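PDB 6WOP: 4-aminobutyrate transaminase from Acinetobacter baumannii, which catalyses, as a pyridoxal-phosphate-dependent class-III aminotransferase, the transfer of the amino group of 4-aminobutyrate to 2-oxoglutarate. Local coordinates for residues A[180-185]-A[223-228]; A[171-176]-A[217-222]. All blocks are in the same frame, centred on the assembly; numbering follows the deposited sequence.

Interaction 1 (A[180-185]-A[223-228]); sequences SVDAAI and LKRLRA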
ATOM      1  N   SER A 180      -1.713  31.008   6.450  1.00 28.20           N
ATOM      2  CA  SER A 180      -2.566  31.365   7.568  1.00 27.58           C
ATOM      3  C   SER A 180      -3.149  30.117   8.231  1.00 29.94           C
ATOM      4  O   SER A 180      -3.096  29.001   7.696  1.00 28.02           O
ATOM      5  CB  SER A 180      -3.685  32.280   7.093  1.00 28.81           C
ATOM      6  OG  SER A 180      -4.496  31.585   6.153  1.00 28.13           O
ATOM      7  N   VAL A 181      -3.698  30.313   9.427  1.00 27.93           N
ATOM      8  CA  VAL A 181      -4.450  29.225  10.056  1.00 27.33           C
ATOM      9  C   VAL A 181      -5.586  28.771   9.143  1.00 26.99           C
ATOM     10  O   VAL A 181      -5.788  27.568   8.938  1.00 26.29           O
ATOM     11  CB  VAL A 181      -4.969  29.681  11.423  1.00 30.97           C
ATOM     12  CG1 VAL A 181      -5.891  28.641  12.028  1.00 26.99           C
ATOM     13  CG2 VAL A 181      -3.744  29.974  12.350  1.00 29.37           C
ATOM     14  N   ASP A 182      -6.306  29.727   8.524  1.00 25.17           N
ATOM     15  CA  ASP A 182      -7.346  29.331   7.556  1.00 25.79           C
ATOM     16  C   ASP A 182      -6.792  28.423   6.476  1.00 31.70           C
ATOM     17  O   ASP A 182      -7.411  27.400   6.124  1.00 28.91           O
ATOM     18  CB  ASP A 182      -7.935  30.563   6.908  1.00 27.86           C
ATOM     19  CG  ASP A 182      -8.999  31.223   7.744  1.00 33.59           C
ATOM     20  OD1 ASP A 182      -9.450  30.635   8.725  1.00 32.63           O
ATOM     21  OD2 ASP A 182      -9.402  32.336   7.387  1.00 33.63           O
ATOM     22  N   ALA A 183      -5.651  28.808   5.877  1.00 26.98           N
ATOM     23  CA  ALA A 183      -5.115  27.989   4.782  1.00 27.68           C
ATOM     24  C   ALA A 183      -4.723  26.618   5.265  1.00 26.29           C
ATOM     25  O   ALA A 183      -4.852  25.628   4.521  1.00 24.77           O
ATOM     26  CB  ALA A 183      -3.913  28.668   4.146  1.00 32.55           C
ATOM     27  N   ALA A 184      -4.144  26.533   6.475  1.00 23.81           N
ATOM     28  CA  ALA A 184      -3.751  25.230   7.001  1.00 19.56           C
ATOM     29  C   ALA A 184      -4.973  24.357   7.265  1.00 22.79           C
ATOM     30  O   ALA A 184      -4.989  23.152   6.956  1.00 22.03           O
ATOM     31  CB  ALA A 184      -2.902  25.450   8.294  1.00 19.30           C
ATOM     32  N   ILE A 185      -6.006  24.928   7.870  1.00 23.95           N
ATOM     33  CA  ILE A 185      -7.195  24.137   8.128  1.00 20.96           C
ATOM     34  C   ILE A 185      -7.819  23.716   6.805  1.00 20.77           C
ATOM     35  O   ILE A 185      -8.204  22.556   6.611  1.00 21.95           O
ATOM     36  CB  ILE A 185      -8.184  24.950   8.999  1.00 24.89           C
ATOM     37  CG1 ILE A 185      -7.698  25.042  10.461  1.00 24.12           C
ATOM     38  CG2 ILE A 185      -9.607  24.321   9.001  1.00 24.57           C
ATOM     39  CD1 ILE A 185      -7.734  23.760  11.189  1.00 23.23           C
ATOM     40  N   LEU A 223      -4.727  24.802  16.758  1.00 21.44           N
ATOM     41  CA  LEU A 223      -5.036  23.665  17.617  1.00 21.96           C
ATOM     42  C   LEU A 223      -6.508  23.571  17.958  1.00 21.00           C
ATOM     43  O   LEU A 223      -7.071  22.470  17.957  1.00 24.73           O
ATOM     44  CB  LEU A 223      -4.242  23.738  18.929  1.00 24.25           C
ATOM     45  CG  LEU A 223      -2.843  23.157  18.924  1.00 25.01           C
ATOM     46  CD1 LEU A 223      -2.269  23.180  20.330  1.00 23.54           C
ATOM     47  CD2 LEU A 223      -2.752  21.717  18.329  1.00 24.72           C
ATOM     48  N   LYS A 224      -7.138  24.710  18.287  1.00 22.23           N
ATOM     49  CA  LYS A 224      -8.537  24.594  18.662  1.00 24.06           C
ATOM     50  C   LYS A 224      -9.386  24.243  17.449  1.00 22.76           C
ATOM     51  O   LYS A 224     -10.273  23.393  17.524  1.00 24.63           O
ATOM     52  CB  LYS A 224      -9.056  25.902  19.264  1.00 29.75           C
ATOM     53  CG  LYS A 224      -8.225  26.376  20.459  1.00 40.61           C
ATOM     54  CD  LYS A 224      -8.601  27.786  20.981  1.00 49.01           C
ATOM     55  CE  LYS A 224      -7.405  28.575  21.594  1.00 51.08           C
ATOM     56  NZ  LYS A 224      -7.287  28.511  23.074  1.00 54.07           N
ATOM     57  N   ARG A 225      -9.142  24.784  16.285  1.00 23.35           N
ATOM     58  CA  ARG A 225      -9.894  24.374  15.109  1.00 24.32           C
ATOM     59  C   ARG A 225      -9.629  22.913  14.725  1.00 24.51           C
ATOM     60  O   ARG A 225     -10.513  22.186  14.408  1.00 24.31           O
ATOM     61  CB  ARG A 225      -9.688  25.333  13.982  1.00 25.60           C
ATOM     62  CG  ARG A 225     -10.398  26.635  14.264  1.00 28.18           C
ATOM     63  CD  ARG A 225     -10.053  27.709  13.297  1.00 31.03           C
ATOM     64  NE  ARG A 225     -10.540  27.443  11.977  1.00 34.72           N
ATOM     65  CZ  ARG A 225     -10.221  28.162  10.927  1.00 34.43           C
ATOM     66  NH1 ARG A 225      -9.447  29.197  11.051  1.00 36.61           N
ATOM     67  NH2 ARG A 225     -10.686  27.852   9.760  1.00 33.00           N
ATOM     68  N   LEU A 226      -8.376  22.524  14.790  1.00 22.59           N
ATOM     69  CA  LEU A 226      -8.062  21.116  14.541  1.00 27.32           C
ATOM     70  C   LEU A 226      -8.762  20.203  15.538  1.00 26.87           C
ATOM     71  O   LEU A 226      -9.247  19.132  15.173  1.00 18.96           O
ATOM     72  CB  LEU A 226      -6.541  20.902  14.596  1.00 25.29           C
ATOM     73  CG  LEU A 226      -5.985  19.682  13.874  1.00 24.12           C
ATOM     74  CD1 LEU A 226      -6.388  19.723  12.394  1.00 22.89           C
ATOM     75  CD2 LEU A 226      -4.475  19.726  14.014  1.00 22.10           C
ATOM     76  N   ARG A 227      -8.751  20.567  16.816  1.00 22.44           N
ATOM     77  CA  ARG A 227      -9.449  19.778  17.825  1.00 24.71           C
ATOM     78  C   ARG A 227     -10.937  19.632  17.483  1.00 24.76           C
ATOM     79  O   ARG A 227     -11.513  18.535  17.572  1.00 26.48           O
ATOM     80  CB  ARG A 227      -9.262  20.471  19.199  1.00 26.26           C
ATOM     81  CG  ARG A 227      -9.971  19.810  20.421  1.00 25.30           C
ATOM     82  CD  ARG A 227      -9.218  18.534  20.851  1.00 25.61           C
ATOM     83  NE  ARG A 227      -9.777  17.334  20.210  1.00 25.77           N
ATOM     84  CZ  ARG A 227      -9.260  16.113  20.378  1.00 25.20           C
ATOM     85  NH1 ARG A 227      -8.160  15.916  21.152  1.00 18.73           N
ATOM     86  NH2 ARG A 227      -9.832  15.081  19.792  1.00 25.75           N
ATOM     87  N   ALA A 228     -11.575  20.720  17.075  1.00 22.26           N
ATOM     88  CA  ALA A 228     -12.999  20.635  16.745  1.00 25.02           C
ATOM     89  C   ALA A 228     -13.234  19.711  15.536  1.00 25.77           C
ATOM     90  O   ALA A 228     -14.219  18.955  15.501  1.00 23.30           O
ATOM     91  CB  ALA A 228     -13.573  22.030  16.492  1.00 25.41           C
TER
HETATM   92  O   HOH W   1     -10.813  27.980   6.584  1.00 33.62           O

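Interaction 2 (A[171-176]-A[217-222]); sequences RYPVPA and VVPAEF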
ATOM      1  N   ARG A 171      -0.702  21.442   5.172  1.00 20.78           N
ATOM      2  CA  ARG A 171       0.168  22.566   5.402  1.00 20.23           C
ATOM      3  C   ARG A 171       0.147  22.986   6.859  1.00 23.10           C
ATOM      4  O   ARG A 171      -0.883  23.279   7.384  1.00 22.19           O
ATOM      5  CB  ARG A 171      -0.272  23.819   4.626  1.00 24.98           C
ATOM      6  CG  ARG A 171      -0.775  23.601   3.244  1.00 29.37           C
ATOM      7  CD  ARG A 171       0.298  23.221   2.291  1.00 33.76           C
ATOM      8  NE  ARG A 171       0.931  21.916   2.452  1.00 34.43           N
ATOM      9  CZ  ARG A 171       0.454  20.744   2.054  1.00 36.25           C
ATOM     10  NH1 ARG A 171      -0.744  20.627   1.503  1.00 36.71           N
ATOM     11  NH2 ARG A 171       1.159  19.684   2.270  1.00 31.27           N
ATOM     12  N   TYR A 172       1.302  23.006   7.482  1.00 20.63           N
ATOM     13  CA  TYR A 172       1.421  23.552   8.816  1.00 19.50           C
ATOM     14  C   TYR A 172       1.255  25.072   8.785  1.00 21.79           C
ATOM     15  O   TYR A 172       1.788  25.738   7.888  1.00 22.21           O
ATOM     16  CB  TYR A 172       2.801  23.190   9.363  1.00 17.02           C
ATOM     17  CG  TYR A 172       2.940  23.253  10.868  1.00 17.01           C
ATOM     18  CD1 TYR A 172       2.657  22.160  11.639  1.00 17.63           C
ATOM     19  CD2 TYR A 172       3.361  24.442  11.512  1.00 18.49           C
ATOM     20  CE1 TYR A 172       2.836  22.183  12.981  1.00 21.10           C
ATOM     21  CE2 TYR A 172       3.514  24.467  12.869  1.00 20.42           C
ATOM     22  CZ  TYR A 172       3.264  23.334  13.595  1.00 23.75           C
ATOM     23  OH  TYR A 172       3.470  23.350  14.973  1.00 22.75           O
ATOM     24  N   PRO A 173       0.579  25.657   9.784  1.00 22.72           N
ATOM     25  CA  PRO A 173       0.353  27.108   9.813  1.00 22.49           C
ATOM     26  C   PRO A 173       1.633  27.852  10.158  1.00 21.41           C
ATOM     27  O   PRO A 173       2.256  27.600  11.212  1.00 20.27           O
ATOM     28  CB  PRO A 173      -0.712  27.271  10.915  1.00 24.79           C
ATOM     29  CG  PRO A 173      -0.530  26.056  11.796  1.00 22.50           C
ATOM     30  CD  PRO A 173      -0.191  24.958  10.834  1.00 22.91           C
ATOM     31  N   VAL A 174       2.035  28.745   9.263  1.00 20.26           N
ATOM     32  CA  VAL A 174       3.228  29.586   9.428  1.00 23.32           C
ATOM     33  C   VAL A 174       2.836  30.968   8.919  1.00 25.62           C
ATOM     34  O   VAL A 174       3.114  31.318   7.765  1.00 23.81           O
ATOM     35  CB  VAL A 174       4.468  29.012   8.712  1.00 25.55           C
ATOM     36  CG1 VAL A 174       5.674  29.840   9.011  1.00 26.72           C
ATOM     37  CG2 VAL A 174       4.768  27.571   9.186  1.00 25.74           C
ATOM     38  N   PRO A 175       2.148  31.779   9.728  1.00 26.99           N
ATOM     39  CA  PRO A 175       1.605  33.028   9.200  1.00 29.83           C
ATOM     40  C   PRO A 175       2.696  33.952   8.698  1.00 32.69           C
ATOM     41  O   PRO A 175       2.454  34.638   7.710  1.00 29.30           O
ATOM     42  CB  PRO A 175       0.853  33.628  10.406  1.00 34.29           C
ATOM     43  CG  PRO A 175       0.467  32.442  11.229  1.00 30.80           C
ATOM     44  CD  PRO A 175       1.638  31.476  11.078  1.00 26.98           C
ATOM     45  N   ALA A 176       3.899  33.969   9.323  1.00 31.72           N
ATOM     46  CA  ALA A 176       5.019  34.759   8.790  1.00 37.74           C
ATOM     47  C   ALA A 176       5.399  34.366   7.366  1.00 37.97           C
ATOM     48  O   ALA A 176       6.027  35.151   6.655  1.00 38.37           O
ATOM     49  CB  ALA A 176       6.266  34.613   9.665  1.00 40.29           C
ATOM     50  N   VAL A 217       6.103  27.426  15.700  1.00 23.14           N
ATOM     51  CA  VAL A 217       5.235  27.285  16.879  1.00 21.24           C
ATOM     52  C   VAL A 217       3.786  27.299  16.404  1.00 21.98           C
ATOM     53  O   VAL A 217       3.389  28.207  15.677  1.00 22.20           O
ATOM     54  CB  VAL A 217       5.495  28.407  17.907  1.00 24.58           C
ATOM     55  CG1 VAL A 217       4.511  28.309  19.020  1.00 25.64           C
ATOM     56  CG2 VAL A 217       6.896  28.269  18.457  1.00 22.68           C
ATOM     57  N   VAL A 218       3.009  26.291  16.798  1.00 22.31           N
ATOM     58  CA  VAL A 218       1.622  26.179  16.283  1.00 23.07           C
ATOM     59  C   VAL A 218       0.775  27.289  16.888  1.00 24.31           C
ATOM     60  O   VAL A 218       0.852  27.529  18.098  1.00 22.66           O
ATOM     61  CB  VAL A 218       1.025  24.794  16.588  1.00 24.15           C
ATOM     62  CG1 VAL A 218       0.715  24.560  18.074  1.00 21.24           C
ATOM     63  CG2 VAL A 218      -0.273  24.592  15.771  1.00 25.50           C
ATOM     64  N   PRO A 219      -0.012  28.016  16.101  1.00 24.24           N
ATOM     65  CA  PRO A 219      -0.930  28.980  16.711  1.00 27.69           C
ATOM     66  C   PRO A 219      -2.018  28.270  17.507  1.00 27.08           C
ATOM     67  O   PRO A 219      -2.517  27.221  17.090  1.00 23.49           O
ATOM     68  CB  PRO A 219      -1.513  29.737  15.504  1.00 27.86           C
ATOM     69  CG  PRO A 219      -0.493  29.582  14.412  1.00 25.90           C
ATOM     70  CD  PRO A 219       0.105  28.182  14.633  1.00 23.13           C
ATOM     71  N   ALA A 220      -2.385  28.858  18.666  1.00 26.97           N
ATOM     72  CA  ALA A 220      -3.485  28.304  19.468  1.00 27.99           C
ATOM     73  C   ALA A 220      -4.760  28.116  18.632  1.00 27.66           C
ATOM     74  O   ALA A 220      -5.477  27.122  18.794  1.00 27.65           O
ATOM     75  CB  ALA A 220      -3.810  29.205  20.677  1.00 27.65           C
ATOM     76  N   GLU A 221      -5.079  29.076  17.766  1.00 24.60           N
ATOM     77  CA  GLU A 221      -6.311  28.968  16.980  1.00 29.35           C
ATOM     78  C   GLU A 221      -6.273  27.734  16.086  1.00 28.32           C
ATOM     79  O   GLU A 221      -7.308  27.087  15.831  1.00 26.53           O
ATOM     80  CB  GLU A 221      -6.518  30.235  16.134  1.00 32.95           C
ATOM     81  CG  GLU A 221      -7.752  30.188  15.206  1.00 34.32           C
ATOM     82  CD  GLU A 221      -7.650  31.195  14.056  1.00 40.41           C
ATOM     83  OE1 GLU A 221      -6.700  32.022  14.032  1.00 42.91           O
ATOM     84  OE2 GLU A 221      -8.515  31.154  13.168  1.00 41.72           O
ATOM     85  N   PHE A 222      -5.087  27.376  15.601  1.00 24.06           N
ATOM     86  CA  PHE A 222      -5.027  26.199  14.754  1.00 24.57           C
ATOM     87  C   PHE A 222      -5.322  24.933  15.559  1.00 26.50           C
ATOM     88  O   PHE A 222      -6.082  24.072  15.108  1.00 23.60           O
ATOM     89  CB  PHE A 222      -3.668  26.100  14.052  1.00 22.73           C
ATOM     90  CG  PHE A 222      -3.601  24.909  13.064  1.00 23.44           C
ATOM     91  CD1 PHE A 222      -4.276  24.959  11.861  1.00 24.65           C
ATOM     92  CD2 PHE A 222      -2.932  23.767  13.392  1.00 23.69           C
ATOM     93  CE1 PHE A 222      -4.230  23.893  10.999  1.00 22.26           C
ATOM     94  CE2 PHE A 222      -2.855  22.709  12.523  1.00 25.77           C
ATOM     95  CZ  PHE A 222      -3.510  22.774  11.321  1.00 23.19           C
TER
HETATM   96  O   HOH W   2       4.174  28.353  12.917  1.00 26.30           O

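Interaction 1 (A[180-185]-A[223-228])
Arg225, on helix 220-233, reaches across to helix 181-194, where Ile185 packs over one face of its guanidinium and Asp182 meets its edge. Arg225 CG is anti to the carbonyl carbon, and a bend at chi3 sets the course of the chain beyond CD. The salt bridge is uneven: NH1 of Arg225 lies 2.7 Å from OD1 of Asp182, which is close to the guanidinium plane. The N-H...O angle there is 158°. A second bond to OD1, from Arg225 NH2, is weak at 3.2 Å. The carboxylate and guanidinium planes stand 77° apart and both donors use OD1, so this is not the side-by-side, two-oxygen pairing. Ile185 supplies the apolar half. Its CG1 sits 3.9 Å above the guanidinium plane, offset toward the rim, while its CD1 packs 3.8 Å from Arg225 CB and approaches Leu226. Glu221 also bridges to NH1, and a tartrate, probably from the crystallisation liquor, bonds to NH2. The joined turns run at 27° with axes 10.6 Å apart, a spacing bridged by Arg225 and Ile185. Ile185 also touches Ile229, and Leu226 meets Leu237, so helix 220-233 packs on strand 236-240 of the mixed sheet with helix 181-194 alongside.

Interaction 2 (A[171-176]-A[217-222])
Pro173 meets Phe222 in a CH-pi contact that, with the neighbouring prolines, forms the apolar part of this interface. CG of Pro173 lies over one face of the Phe222 ring, 3.8 Å from the ring centroid and 22° off the normal. The displacement is toward the rim on the CG side, as the 3.5 Å approach of Pro173 CG to Phe222 CG confirms. Phe222 CG is anti to the backbone N (chi1 -176°), which carries it to the loop; its side chain and that of Pro173 cross at about a right angle.

Van der Waals contacts extend this patch. CD of Pro219 comes within 3.6 Å of Pro173 CG, and Pro175 touches Pro219 more loosely at the exposed margin. Helix 181-194 adds Ala184 to the apolar cluster, touching both Pro173 and Phe222. On the inner side, OH of Tyr172 abuts CB of Val218 at 3.3 Å; this is van der Waals packing, since the nearby N of Val218 is poorly angled and the hydroxyl bonds the carbonyl oxygen of Glu207.

Polar linkage across the two segments comes through water. One molecule donates to Pro173 O at 2.7 Å and to Val217 O at 2.9 Å, and lies near the plane of the Tyr172 ring, at its edge.

No direct hydrogen bond crosses between the segments. The chemistry therefore implies a loop after strand 167-170 that is seated on the start of helix 220-233 by shape and dispersion, with proline rings and the Phe222 face as the fitting surfaces and a water that bridges the two carbonyl oxygens.

How the interactions relate
Centred about 8 Å apart, interactions 1 and 2 share helix 220-233: interaction 2 uses its first turn and the lead-in, interaction 1 the turns that follow. Their segments alternate along the chain in the order 171-176, 180-185, 217-222, 223-228. The two contacts also touch directly. Phe222 is shared, facing Pro173 in interaction 2 while its CE1 lies 3.5 Å from Ile185 CD1 of interaction 1; separately, Val181 CG1 lies 3.7 Å from Glu221 CD. Together they fasten the connection leaving edge strand 167-170 to the helix preceding strand 236-240 of the same mixed seven-stranded sheet, the core of the large, cofactor-binding domain in fold-type I aminotransferases.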